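Side-chain contact in bacteriocin (PDB 4FZL), which probably kills competing bacteria by cleaving the cell-wall precursor lipid II, as colicin M-like toxins do, and binds calcium: residues Thr8-Gln13 / Thr68-Ser73. Residues are numbered along the deposited sequence; the frame is centred on the assembly and turned at random.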
loop_
_atom_site.group_PDB
_atom_site.type_symbol
_atom_site.label_atom_id
_atom_site.label_comp_id
_atom_site.label_asym_id
_atom_site.label_seq_id
_atom_site.Cartn_x
_atom_site.Cartn_y
_atom_site.Cartn_z
ATOM N N THR A 8 15.172 10.883 20.032
ATOM C CA THR A 8 16.550 10.954 19.630
ATOM C C THR A 8 16.986 9.849 18.663
ATOM O O THR A 8 17.591 10.125 17.596
ATOM C CB THR A 8 17.454 11.038 20.865
ATOM O OG1 THR A 8 17.110 12.203 21.614
ATOM C CG2 THR A 8 18.954 11.113 20.471
ATOM N N VAL A 9 16.613 8.627 18.997
ATOM C CA VAL A 9 16.894 7.462 18.177
ATOM C C VAL A 9 16.118 7.558 16.849
ATOM O O VAL A 9 16.682 7.350 15.767
ATOM C CB VAL A 9 16.584 6.160 18.927
ATOM C CG1 VAL A 9 16.399 4.896 17.968
ATOM C CG2 VAL A 9 17.658 5.976 20.030
ATOM N N LEU A 10 14.863 7.966 16.907
ATOM C CA LEU A 10 14.142 8.123 15.637
ATOM C C LEU A 10 14.919 9.066 14.690
ATOM O O LEU A 10 15.008 8.768 13.502
ATOM C CB LEU A 10 12.697 8.612 15.806
ATOM C CG LEU A 10 11.721 7.723 16.506
ATOM C CD1 LEU A 10 10.338 8.422 16.831
ATOM C CD2 LEU A 10 11.428 6.441 15.628
ATOM N N LEU A 11 15.308 10.237 15.183
ATOM C CA LEU A 11 15.968 11.206 14.319
ATOM C C LEU A 11 17.284 10.659 13.832
ATOM O O LEU A 11 17.546 10.788 12.673
ATOM C CB LEU A 11 16.187 12.538 15.017
ATOM C CG LEU A 11 14.838 13.277 15.184
ATOM C CD1 LEU A 11 15.036 14.566 16.009
ATOM C CD2 LEU A 11 14.332 13.707 13.786
ATOM N N LEU A 12 18.056 9.998 14.700
ATOM C CA LEU A 12 19.317 9.340 14.282
ATOM C C LEU A 12 19.116 8.281 13.174
ATOM O O LEU A 12 19.975 8.159 12.273
ATOM C CB LEU A 12 20.031 8.656 15.456
ATOM C CG LEU A 12 20.845 9.572 16.372
ATOM C CD1 LEU A 12 21.309 8.829 17.629
ATOM C CD2 LEU A 12 22.064 10.187 15.706
ATOM N N GLN A 13 17.984 7.568 13.229
ATOM C CA GLN A 13 17.698 6.499 12.292
ATOM C C GLN A 13 16.975 6.998 11.018
ATOM O O GLN A 13 16.670 6.219 10.129
ATOM C CB GLN A 13 16.807 5.531 12.947
ATOM C CG GLN A 13 17.300 4.794 14.188
ATOM C CD GLN A 13 17.874 3.445 13.873
ATOM O OE1 GLN A 13 17.236 2.384 14.157
ATOM N NE2 GLN A 13 19.011 3.452 13.210
ATOM N N THR A 68 10.202 14.765 15.779
ATOM C CA THR A 68 10.418 15.980 16.529
ATOM C C THR A 68 9.259 16.250 17.503
ATOM O O THR A 68 9.451 16.647 18.689
ATOM C CB THR A 68 10.738 17.180 15.601
ATOM O OG1 THR A 68 11.878 16.871 14.820
ATOM C CG2 THR A 68 10.920 18.473 16.410
ATOM N N ASP A 69 8.050 16.005 17.036
ATOM C CA ASP A 69 6.896 16.192 17.906
ATOM C C ASP A 69 6.850 15.204 19.057
ATOM O O ASP A 69 6.532 15.565 20.222
ATOM C CB ASP A 69 5.623 16.228 17.083
ATOM C CG ASP A 69 4.483 16.884 17.858
ATOM O OD1 ASP A 69 4.645 18.059 18.303
ATOM O OD2 ASP A 69 3.455 16.215 18.041
ATOM N N ILE A 70 7.203 13.945 18.763
ATOM C CA ILE A 70 7.306 12.927 19.836
ATOM C C ILE A 70 8.331 13.444 20.886
ATOM O O ILE A 70 8.160 13.264 22.091
ATOM C CB ILE A 70 7.703 11.550 19.261
ATOM C CG1 ILE A 70 6.543 10.936 18.425
ATOM C CG2 ILE A 70 8.040 10.531 20.388
ATOM C CD1 ILE A 70 6.956 9.712 17.606
ATOM N N GLY A 71 9.405 14.032 20.376
ATOM C CA GLY A 71 10.462 14.647 21.174
ATOM C C GLY A 71 10.085 15.782 22.097
ATOM O O GLY A 71 10.866 16.190 22.970
ATOM N N ARG A 72 8.902 16.318 21.938
ATOM C CA ARG A 72 8.432 17.375 22.867
ATOM C C ARG A 72 7.951 16.805 24.234
ATOM O O ARG A 72 7.749 17.549 25.189
ATOM C CB ARG A 72 7.309 18.242 22.185
ATOM C CG ARG A 72 7.858 19.026 20.958
ATOM C CD ARG A 72 6.954 19.965 20.193
ATOM N NE ARG A 72 7.766 20.737 19.194
ATOM C CZ ARG A 72 7.769 20.553 17.858
ATOM N NH1 ARG A 72 6.967 19.642 17.298
ATOM N NH2 ARG A 72 8.578 21.266 17.059
ATOM N N SER A 73 7.727 15.499 24.292
ATOM C CA SER A 73 7.293 14.814 25.501
ATOM C C SER A 73 8.502 14.345 26.282
ATOM O O SER A 73 9.519 13.976 25.667
ATOM C CB SER A 73 6.499 13.580 25.110
ATOM O OG SER A 73 6.144 12.859 26.274
#
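Leu-10 against Ile-70 and Leu-11 against Thr-68 make a small, largely apolar helix-to-helix contact between the N-terminal helix 5-12 and helix 59-70, in the helical part of the protein and away from the calcium site. The closest CA pair, Leu-11 CA and Thr-68 CA, is 7.6 Å apart, and the direct contacts are made by side chains.

On the buried side, one branch of the leucine does the touching: Leu-10 CD1 lies 3.7 Å from Ile-70 CD1, a methyl-to-methyl van der Waals contact between side chains that meet at about a right angle. Leu-10 CG and Ile-70 CG1 are each anti to their own carbonyl carbon, and the extended chi2 of Ile-70, 169°, carries CD1 outward to the leucine. Thr-45 of helix 37-54 touches both residues and Val-41 of the same helix also touches Leu-10, so a third helix packs against the pair.

Nearer the surface, both methyls of Leu-11 face the threonine hydroxyl from the same side, CD1 and CD2 each a loose 4.1 Å from Thr-68 OG1. That oxygen is hydrogen-bonded to Asn-64 O, one helical turn back, so its polarity is met within its own helix. Across the junction, the OH of Tyr-63, on helix 59-70, hydrogen-bonds to Leu-10 O.

No hydrogen bond or salt bridge joins the two segments themselves, and just 131 Å² of surface is buried between them. Their direct cohesion therefore rests on modest dispersion and hydrophobic burial, while a directional link between the two helices is supplied by Tyr-63, outside the segment 68-73.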